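ABC transporter binding protein AcbH (Actinoplanes, PDB 3OO8) serves as the extracellular solute receptor of an ABC transporter, binding beta-D-galactopyranose as its exclusive sugar substrate. Local coordinates at residues A[140-145]-A[368-373]; A[193-198]-A[295-300]; A[243-248]-A[264-269]. The protein carries 2 engineered substitutions. All blocks are in the same frame, centred on the assembly; numbering follows the deposited sequence.

Interaction 1 (A[140-145]-A[368-373]); sequences YPWVVF and SQFMER. Engineered in segment 368-373: Glu372 (natural residue Asp).
Trp142 and Phe370 meet in the sugar-binding region of a class 2 solute-binding protein fold, where strand 134-147 faces the turn leading into helix 371-374. Phe370 CE1 lies over one face of the indole, 3.4 Å from Trp142 CZ2. The planes are turned by only 25°, yet so displaced that little of one ring lies over the other, with 4.8 Å between the centroid of the Trp142 six-membered ring and that of Phe370. Flat apolar rings suit this buried place because their carbons pack closely without needing hydrogen-bond partners, the indole N-H being the exception. Phe370 holds CG anti to its own N (chi1 -171°), which carries the ring out toward the tryptophan. Phe370 occupies the N-cap position, just before the short helix, and Arg373 N bonds to Phe370 O at 2.9 Å. Further out, Leu191 and Asp195 of helix 191-201 touch the Phe370 side chain, and Trp142 is fixed by backbone hydrogen bonding with Asp297. Trp142 and Arg373 bind beta-D-galactose in this protein, as does position 372, here the engineered Glu372 in place of aspartate. In this sugar-free chain, Trp142 NE1 is buried without a hydrogen-bonding partner.

Interaction 2 (A[193-198]-A[295-300]); sequences TFDILN and YMDAPT
Asp195 is the first residue of the helical segment 193-198 to reach segment 295-300, where it meets Asp297 carboxylate to carboxylate. Asp195 OD2 and Asp297 OD2 are 2.6 Å apart, so close that one of the acids probably holds a proton, and the two planes stand almost perpendicular, at 85°. The Asp195 methylene also packs on the second acid, with CB 3.2 Å from Asp297 OD2. Each aspartate has further donors in the turn 368-373: Ser368 OG bonds to Asp297 OD1, which takes a weak bond from Phe370 N as well, while Asp195 OD2 receives a weak one from Met371 N. Short acidic side chains suit a place where several donors converge in a buried interior, and those donors would be expected to ease the crowding of negative charge. Next along the helix, Ile196 sets CG1 anti to its backbone N (chi1 -160°), and the turn at chi2 (52°) then brings CD1 to 3.9 Å from Tyr295 O. That carbonyl is satisfied by Arg200 NH1, one turn further along helix 191-201, and Ile196 CD1 lays apolar surface beside it. In the surrounding fold, Phe194 packs on Leu210 of helix 204-212 and Val225 of helix 220-232. On the strand side, Met296 rests on Pro141 and Val143 of strand 134-147, and strand 295-297 runs parallel to strand 366-368.

Interaction 3 (A[243-248]-A[264-269]); sequences RTWQDA and SNQVAA. With SO4 (sulfate ion), chain C.
Trp245, in the first turn of helix 245-253, lies against the backbone of Gln266 in the weakly bonded helix 264-270, where Ala268 N bonds weakly to Ser264 O. Trp245 CH2 comes within 3.2 Å of Gln266 O, and Gln266 CB sits over the ring face as a CH-pi contact, 3.8 Å from the centroid of the six-membered ring. The Gln246 amide carbon lies against the opposite face, toward the rim. With chi1 at 77°, Trp245 CG lies between the backbone N and the carbonyl carbon, a setting that sends the ring across to the other helix. Thr244 caps the helix start, its OG1 accepting from Asp247 N. Beyond it, Arg243 grips a sulfate, probably from the crystallisation liquor, through NE to O3 at 2.9 Å and NH2 to O2 at 2.8 Å; NH1 bonds to Phe182 O and NH2 to Lys238 O. A leucine in its place would probably leave the sulfate and the carbonyls of Phe182 and Lys238 without these donors. The indole meets both CB and the backbone carbonyl of galactose-binding Gln266, whose OE1 accepts from Gln262 NE2 and Gly263 N while NE2 bonds weakly to Asn265 OD1, so polar bonds restrain its amide.

Overall arrangement
Along the chain the segments run 140-145, 193-198, 243-248, 264-269, 295-300 and 368-373, so interaction 1 encloses interaction 2, which in turn encloses interaction 3. Interactions 1 and 2 are nearly one site, with centres about 5 Å apart, joined where Gln369 OE1 meets Thr300 N. Interaction 3 lies about 13 Å from interaction 1, which it touches where Phe145 packs on Ser264, and about 17 Å from interaction 2, centre to centre, without touching it. Strand 134-147 bridges all three, pairing its backbone with Ser264 and Asp297. Contacts between residues far apart in sequence thus gather galactose-binding Trp142, Gln266 and Arg373 in one region of the fold.

Interaction 1 (A[140-145]-A[368-373])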
loop_
_atom_site.group_PDB
_atom_site.type_symbol
_atom_site.label_atom_id
_atom_site.label_comp_id
_atom_site.label_asym_id
_atom_site.label_seq_id
_atom_site.Cartn_x
_atom_site.Cartn_y
_atom_site.Cartn_z
ATOM N N TYR A 140 -5.124 2.701 0.726
ATOM C CA TYR A 140 -4.992 3.477 1.981
ATOM C C TYR A 140 -3.535 3.917 2.050
ATOM O O TYR A 140 -2.672 3.271 1.475
ATOM C CB TYR A 140 -5.369 2.641 3.210
ATOM C CG TYR A 140 -4.405 1.516 3.445
ATOM C CD1 TYR A 140 -3.273 1.713 4.237
ATOM C CD2 TYR A 140 -4.618 0.269 2.869
ATOM C CE1 TYR A 140 -2.371 0.669 4.431
ATOM C CE2 TYR A 140 -3.721 -0.760 3.066
ATOM C CZ TYR A 140 -2.616 -0.541 3.844
ATOM O OH TYR A 140 -1.678 -1.547 4.073
ATOM N N PRO A 141 -3.264 4.984 2.802
ATOM C CA PRO A 141 -1.926 5.587 2.776
ATOM C C PRO A 141 -0.972 5.193 3.895
ATOM O O PRO A 141 -1.397 4.816 4.989
ATOM C CB PRO A 141 -2.250 7.076 2.910
ATOM C CG PRO A 141 -3.441 7.053 3.902
ATOM C CD PRO A 141 -4.263 5.845 3.476
ATOM N N TRP A 142 0.318 5.279 3.572
ATOM C CA TRP A 142 1.418 5.158 4.547
ATOM C C TRP A 142 1.957 6.574 4.705
ATOM O O TRP A 142 2.610 7.103 3.812
ATOM C CB TRP A 142 2.508 4.222 4.017
ATOM C CG TRP A 142 2.246 2.792 4.365
ATOM C CD1 TRP A 142 1.235 1.975 3.892
ATOM C CD2 TRP A 142 3.001 2.011 5.290
ATOM N NE1 TRP A 142 1.341 0.717 4.467
ATOM C CE2 TRP A 142 2.390 0.736 5.354
ATOM C CE3 TRP A 142 4.137 2.270 6.070
ATOM C CZ2 TRP A 142 2.911 -0.298 6.142
ATOM C CZ3 TRP A 142 4.634 1.233 6.891
ATOM C CH2 TRP A 142 4.010 -0.007 6.919
ATOM N N VAL A 143 1.725 7.157 5.890
ATOM C CA VAL A 143 1.956 8.584 6.119
ATOM C C VAL A 143 2.331 8.758 7.599
ATOM O O VAL A 143 2.341 7.791 8.340
ATOM C CB VAL A 143 0.644 9.420 5.828
ATOM C CG1 VAL A 143 0.411 9.541 4.314
ATOM C CG2 VAL A 143 -0.586 8.756 6.421
ATOM N N VAL A 144 2.696 9.981 7.992
ATOM C CA VAL A 144 3.175 10.256 9.371
ATOM C C VAL A 144 2.011 10.822 10.188
ATOM O O VAL A 144 1.486 11.913 9.910
ATOM C CB VAL A 144 4.283 11.355 9.359
ATOM C CG1 VAL A 144 4.804 11.525 10.783
ATOM C CG2 VAL A 144 5.442 11.042 8.396
ATOM N N PHE A 145 1.642 10.101 11.241
ATOM C CA PHE A 145 0.510 10.493 12.100
ATOM C C PHE A 145 1.002 11.278 13.290
ATOM O O PHE A 145 2.142 11.124 13.676
ATOM C CB PHE A 145 -0.206 9.228 12.580
ATOM C CG PHE A 145 -0.947 8.551 11.476
ATOM C CD1 PHE A 145 -2.272 8.895 11.196
ATOM C CD2 PHE A 145 -0.325 7.545 10.750
ATOM C CE1 PHE A 145 -2.968 8.315 10.139
ATOM C CE2 PHE A 145 -1.014 6.923 9.676
ATOM C CZ PHE A 145 -2.337 7.310 9.384
ATOM N N SER A 368 3.203 3.333 -5.084
ATOM C CA SER A 368 3.765 2.009 -4.940
ATOM C C SER A 368 2.826 1.204 -4.026
ATOM O O SER A 368 1.833 1.749 -3.529
ATOM C CB SER A 368 5.215 2.123 -4.462
ATOM O OG SER A 368 5.270 2.934 -3.279
ATOM N N GLN A 369 3.125 -0.078 -3.802
ATOM C CA GLN A 369 2.121 -0.971 -3.214
ATOM C C GLN A 369 2.600 -1.632 -1.929
ATOM O O GLN A 369 1.971 -2.603 -1.494
ATOM C CB GLN A 369 1.851 -2.105 -4.200
ATOM C CG GLN A 369 1.355 -1.624 -5.565
ATOM C CD GLN A 369 0.095 -0.754 -5.447
ATOM O OE1 GLN A 369 -0.863 -1.122 -4.775
ATOM N NE2 GLN A 369 0.081 0.382 -6.140
ATOM N N PHE A 370 3.675 -1.079 -1.352
ATOM C CA PHE A 370 4.391 -1.628 -0.164
ATOM C C PHE A 370 5.331 -2.737 -0.615
ATOM O O PHE A 370 5.030 -3.470 -1.546
ATOM C CB PHE A 370 3.436 -2.083 0.950
ATOM C CG PHE A 370 4.139 -2.438 2.242
ATOM C CD1 PHE A 370 4.706 -1.454 3.058
ATOM C CD2 PHE A 370 4.182 -3.763 2.654
ATOM C CE1 PHE A 370 5.335 -1.807 4.264
ATOM C CE2 PHE A 370 4.810 -4.104 3.855
ATOM C CZ PHE A 370 5.380 -3.122 4.646
ATOM N N MET A 371 6.485 -2.837 0.032
ATOM C CA MET A 371 7.503 -3.789 -0.435
ATOM C C MET A 371 6.992 -5.213 -0.601
ATOM O O MET A 371 7.350 -5.898 -1.560
ATOM C CB MET A 371 8.724 -3.759 0.488
ATOM C CG MET A 371 9.873 -4.586 -0.115
ATOM S SD MET A 371 11.298 -4.734 1.004
ATOM C CE MET A 371 11.842 -3.022 1.115
ATOM N N GLU A 372 6.132 -5.659 0.304
ATOM C CA GLU A 372 5.600 -7.020 0.220
ATOM C C GLU A 372 4.807 -7.348 -1.051
ATOM O O GLU A 372 4.642 -8.536 -1.391
ATOM C CB GLU A 372 4.747 -7.306 1.440
ATOM C CG GLU A 372 5.563 -7.401 2.690
ATOM C CD GLU A 372 5.811 -8.809 3.119
ATOM O OE1 GLU A 372 6.013 -9.705 2.249
ATOM O OE2 GLU A 372 5.776 -8.999 4.359
ATOM N N ARG A 373 4.305 -6.319 -1.728
ATOM C CA ARG A 373 3.551 -6.507 -2.964
ATOM C C ARG A 373 4.335 -6.049 -4.171
ATOM O O ARG A 373 4.052 -6.497 -5.290
ATOM C CB ARG A 373 2.219 -5.739 -2.888
ATOM C CG ARG A 373 1.274 -6.299 -1.854
ATOM C CD ARG A 373 -0.027 -5.504 -1.865
ATOM N NE ARG A 373 -1.055 -6.140 -1.036
ATOM C CZ ARG A 373 -2.341 -5.778 -1.055
ATOM N NH1 ARG A 373 -2.726 -4.813 -1.861
ATOM N NH2 ARG A 373 -3.242 -6.403 -0.300
#

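Interaction 2 (A[193-198]-A[295-300])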
loop_
_atom_site.group_PDB
_atom_site.type_symbol
_atom_site.label_atom_id
_atom_site.label_comp_id
_atom_site.label_asym_id
_atom_site.label_seq_id
_atom_site.Cartn_x
_atom_site.Cartn_y
_atom_site.Cartn_z
ATOM N N THR A 193 9.561 2.240 5.951
ATOM C CA THR A 193 10.562 3.297 6.035
ATOM C C THR A 193 11.578 3.155 4.882
ATOM O O THR A 193 11.977 4.158 4.270
ATOM C CB THR A 193 11.240 3.324 7.413
ATOM O OG1 THR A 193 10.277 3.805 8.362
ATOM C CG2 THR A 193 12.424 4.266 7.383
ATOM N N PHE A 194 11.995 1.925 4.592
ATOM C CA PHE A 194 12.878 1.715 3.448
ATOM C C PHE A 194 12.219 2.261 2.178
ATOM O O PHE A 194 12.821 3.058 1.432
ATOM C CB PHE A 194 13.259 0.245 3.211
ATOM C CG PHE A 194 14.138 0.083 2.002
ATOM C CD1 PHE A 194 15.531 0.167 2.114
ATOM C CD2 PHE A 194 13.574 -0.063 0.731
ATOM C CE1 PHE A 194 16.329 0.079 1.006
ATOM C CE2 PHE A 194 14.380 -0.122 -0.406
ATOM C CZ PHE A 194 15.760 -0.065 -0.257
ATOM N N ASP A 195 10.971 1.855 1.966
ATOM C CA ASP A 195 10.255 2.278 0.770
ATOM C C ASP A 195 10.180 3.786 0.616
ATOM O O ASP A 195 10.421 4.324 -0.463
ATOM C CB ASP A 195 8.826 1.755 0.778
ATOM C CG ASP A 195 8.736 0.249 0.662
ATOM O OD1 ASP A 195 9.709 -0.465 0.318
ATOM O OD2 ASP A 195 7.566 -0.203 0.920
ATOM N N ILE A 196 9.795 4.481 1.675
ATOM C CA ILE A 196 9.573 5.923 1.545
ATOM C C ILE A 196 10.894 6.687 1.356
ATOM O O ILE A 196 10.939 7.661 0.584
ATOM C CB ILE A 196 8.693 6.493 2.698
ATOM C CG1 ILE A 196 8.058 7.839 2.332
ATOM C CG2 ILE A 196 9.446 6.594 4.052
ATOM C CD1 ILE A 196 7.291 7.884 0.996
ATOM N N LEU A 197 11.946 6.288 2.078
ATOM C CA LEU A 197 13.278 6.886 1.874
ATOM C C LEU A 197 13.714 6.683 0.420
ATOM O O LEU A 197 14.207 7.624 -0.206
ATOM C CB LEU A 197 14.303 6.284 2.814
ATOM C CG LEU A 197 14.060 6.670 4.267
ATOM C CD1 LEU A 197 15.100 5.949 5.080
ATOM C CD2 LEU A 197 14.245 8.182 4.481
ATOM N N ASN A 198 13.547 5.467 -0.095
ATOM C CA ASN A 198 13.906 5.193 -1.494
ATOM C C ASN A 198 13.103 6.034 -2.489
ATOM O O ASN A 198 13.682 6.624 -3.431
ATOM C CB ASN A 198 13.794 3.680 -1.777
ATOM C CG ASN A 198 14.634 3.232 -2.962
ATOM O OD1 ASN A 198 15.693 3.801 -3.246
ATOM N ND2 ASN A 198 14.210 2.130 -3.604
ATOM N N TYR A 295 5.336 10.490 -4.500
ATOM C CA TYR A 295 5.117 9.045 -4.445
ATOM C C TYR A 295 4.764 8.600 -3.043
ATOM O O TYR A 295 5.182 9.224 -2.055
ATOM C CB TYR A 295 6.378 8.319 -4.933
ATOM C CG TYR A 295 6.816 8.782 -6.288
ATOM C CD1 TYR A 295 5.952 8.674 -7.374
ATOM C CD2 TYR A 295 8.101 9.312 -6.488
ATOM C CE1 TYR A 295 6.333 9.120 -8.627
ATOM C CE2 TYR A 295 8.496 9.752 -7.727
ATOM C CZ TYR A 295 7.622 9.643 -8.787
ATOM O OH TYR A 295 8.009 10.072 -10.034
ATOM N N MET A 296 4.006 7.518 -2.935
ATOM C CA MET A 296 3.593 7.000 -1.622
ATOM C C MET A 296 3.319 5.508 -1.784
ATOM O O MET A 296 2.851 5.095 -2.848
ATOM C CB MET A 296 2.242 7.639 -1.217
ATOM C CG MET A 296 1.860 7.381 0.258
ATOM S SD MET A 296 0.099 7.776 0.506
ATOM C CE MET A 296 0.113 9.563 0.426
ATOM N N ASP A 297 3.572 4.712 -0.754
ATOM C CA ASP A 297 3.031 3.352 -0.694
ATOM C C ASP A 297 1.532 3.499 -0.370
ATOM O O ASP A 297 1.170 4.013 0.700
ATOM C CB ASP A 297 3.653 2.577 0.507
ATOM C CG ASP A 297 4.952 1.816 0.169
ATOM O OD1 ASP A 297 5.241 1.462 -1.006
ATOM O OD2 ASP A 297 5.700 1.542 1.130
ATOM N N ALA A 298 0.669 3.055 -1.278
ATOM C CA ALA A 298 -0.781 3.063 -1.020
ATOM C C ALA A 298 -1.324 1.748 -1.569
ATOM O O ALA A 298 -1.784 1.670 -2.715
ATOM C CB ALA A 298 -1.447 4.291 -1.665
ATOM N N PRO A 299 -1.240 0.665 -0.779
ATOM C CA PRO A 299 -1.607 -0.670 -1.279
ATOM C C PRO A 299 -3.038 -0.730 -1.843
ATOM O O PRO A 299 -4.000 -0.434 -1.129
ATOM C CB PRO A 299 -1.468 -1.564 -0.032
ATOM C CG PRO A 299 -0.421 -0.848 0.799
ATOM C CD PRO A 299 -0.724 0.621 0.609
ATOM N N THR A 300 -3.148 -1.121 -3.121
ATOM C CA THR A 300 -4.380 -1.010 -3.874
ATOM C C THR A 300 -4.928 -2.386 -4.244
ATOM O O THR A 300 -4.274 -3.201 -4.935
ATOM C CB THR A 300 -4.129 -0.207 -5.184
ATOM O OG1 THR A 300 -3.564 1.077 -4.861
ATOM C CG2 THR A 300 -5.434 0.027 -5.951
#

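Interaction 3 (A[243-248]-A[264-269])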
loop_
_atom_site.group_PDB
_atom_site.type_symbol
_atom_site.label_atom_id
_atom_site.label_comp_id
_atom_site.label_asym_id
_atom_site.label_seq_id
_atom_site.Cartn_x
_atom_site.Cartn_y
_atom_site.Cartn_z
ATOM N N ARG A 243 9.441 -4.389 19.872
ATOM C CA ARG A 243 8.150 -3.711 20.049
ATOM C C ARG A 243 7.132 -4.053 18.968
ATOM O O ARG A 243 7.478 -4.081 17.775
ATOM C CB ARG A 243 8.365 -2.181 20.089
ATOM C CG ARG A 243 7.090 -1.346 20.390
ATOM C CD ARG A 243 7.345 0.144 20.663
ATOM N NE ARG A 243 8.263 0.285 21.795
ATOM C CZ ARG A 243 9.559 0.570 21.692
ATOM N NH1 ARG A 243 10.115 0.824 20.507
ATOM N NH2 ARG A 243 10.316 0.623 22.798
ATOM N N THR A 244 5.886 -4.286 19.372
ATOM C CA THR A 244 4.806 -4.502 18.394
ATOM C C THR A 244 4.349 -3.142 17.867
ATOM O O THR A 244 4.470 -2.109 18.537
ATOM C CB THR A 244 3.549 -5.186 18.972
ATOM O OG1 THR A 244 2.990 -4.365 20.014
ATOM C CG2 THR A 244 3.871 -6.599 19.495
ATOM N N TRP A 245 3.810 -3.132 16.649
ATOM C CA TRP A 245 3.386 -1.860 16.104
ATOM C C TRP A 245 2.258 -1.247 16.942
ATOM O O TRP A 245 2.210 -0.032 17.114
ATOM C CB TRP A 245 3.095 -1.935 14.576
ATOM C CG TRP A 245 1.776 -2.567 14.203
ATOM C CD1 TRP A 245 1.572 -3.850 13.765
ATOM C CD2 TRP A 245 0.473 -1.982 14.328
ATOM N NE1 TRP A 245 0.222 -4.084 13.576
ATOM C CE2 TRP A 245 -0.465 -2.944 13.903
ATOM C CE3 TRP A 245 0.008 -0.730 14.743
ATOM C CZ2 TRP A 245 -1.841 -2.697 13.901
ATOM C CZ3 TRP A 245 -1.360 -0.485 14.739
ATOM C CH2 TRP A 245 -2.266 -1.469 14.319
ATOM N N GLN A 246 1.368 -2.076 17.487
ATOM C CA GLN A 246 0.302 -1.541 18.331
ATOM C C GLN A 246 0.869 -0.801 19.559
ATOM O O GLN A 246 0.324 0.219 19.976
ATOM C CB GLN A 246 -0.662 -2.661 18.754
ATOM C CG GLN A 246 -1.383 -3.357 17.589
ATOM C CD GLN A 246 -0.651 -4.558 17.017
ATOM O OE1 GLN A 246 0.570 -4.674 17.132
ATOM N NE2 GLN A 246 -1.400 -5.427 16.319
ATOM N N ASP A 247 1.959 -1.299 20.143
ATOM C CA ASP A 247 2.545 -0.614 21.300
ATOM C C ASP A 247 3.145 0.743 20.917
ATOM O O ASP A 247 3.112 1.693 21.698
ATOM C CB ASP A 247 3.575 -1.493 22.020
ATOM C CG ASP A 247 2.913 -2.548 22.927
ATOM O OD1 ASP A 247 1.695 -2.467 23.154
ATOM O OD2 ASP A 247 3.608 -3.461 23.410
ATOM N N ALA A 248 3.696 0.835 19.704
ATOM C CA ALA A 248 4.182 2.117 19.212
ATOM C C ALA A 248 2.989 3.050 18.973
ATOM O O ALA A 248 3.028 4.230 19.331
ATOM C CB ALA A 248 4.999 1.936 17.922
ATOM N N SER A 264 -2.583 3.864 7.462
ATOM C CA SER A 264 -3.731 4.371 8.250
ATOM C C SER A 264 -4.621 3.261 8.825
ATOM O O SER A 264 -5.195 3.433 9.912
ATOM C CB SER A 264 -4.600 5.303 7.417
ATOM O OG SER A 264 -5.211 4.517 6.428
ATOM N N ASN A 265 -4.711 2.126 8.145
ATOM C CA ASN A 265 -5.509 1.001 8.636
ATOM C C ASN A 265 -4.838 0.275 9.804
ATOM O O ASN A 265 -5.299 -0.769 10.272
ATOM C CB ASN A 265 -5.897 0.065 7.496
ATOM C CG ASN A 265 -4.761 -0.802 7.042
ATOM O OD1 ASN A 265 -3.611 -0.618 7.448
ATOM N ND2 ASN A 265 -5.068 -1.753 6.169
ATOM N N GLN A 266 -3.697 0.821 10.219
ATOM C CA GLN A 266 -2.987 0.330 11.402
ATOM C C GLN A 266 -3.093 1.390 12.482
ATOM O O GLN A 266 -3.853 1.226 13.467
ATOM C CB GLN A 266 -1.530 0.010 11.052
ATOM C CG GLN A 266 -1.429 -1.073 9.969
ATOM C CD GLN A 266 -0.401 -0.758 8.911
ATOM O OE1 GLN A 266 0.641 -0.151 9.160
ATOM N NE2 GLN A 266 -0.701 -1.206 7.711
ATOM N N VAL A 267 -2.401 2.516 12.295
ATOM C CA VAL A 267 -2.340 3.532 13.346
ATOM C C VAL A 267 -3.726 4.085 13.688
ATOM O O VAL A 267 -4.102 4.127 14.866
ATOM C CB VAL A 267 -1.355 4.712 13.004
ATOM C CG1 VAL A 267 -1.365 5.773 14.140
ATOM C CG2 VAL A 267 0.068 4.172 12.773
ATOM N N ALA A 268 -4.477 4.556 12.695
ATOM C CA ALA A 268 -5.773 5.182 12.975
ATOM C C ALA A 268 -6.758 4.145 13.524
ATOM O O ALA A 268 -7.551 4.447 14.432
ATOM C CB ALA A 268 -6.340 5.855 11.731
ATOM N N ALA A 269 -6.699 2.927 12.985
ATOM C CA ALA A 269 -7.577 1.850 13.434
ATOM C C ALA A 269 -7.327 1.544 14.903
ATOM O O ALA A 269 -8.248 1.125 15.613
ATOM C CB ALA A 269 -7.386 0.596 12.588
HETATM S S SO4 C . 7.617 -0.314 25.365
HETATM O O1 SO4 C . 7.170 -1.408 26.219
HETATM O O2 SO4 C . 8.991 -0.561 24.944
HETATM O O3 SO4 C . 6.729 -0.270 24.208
HETATM O O4 SO4 C . 7.591 0.959 26.077
#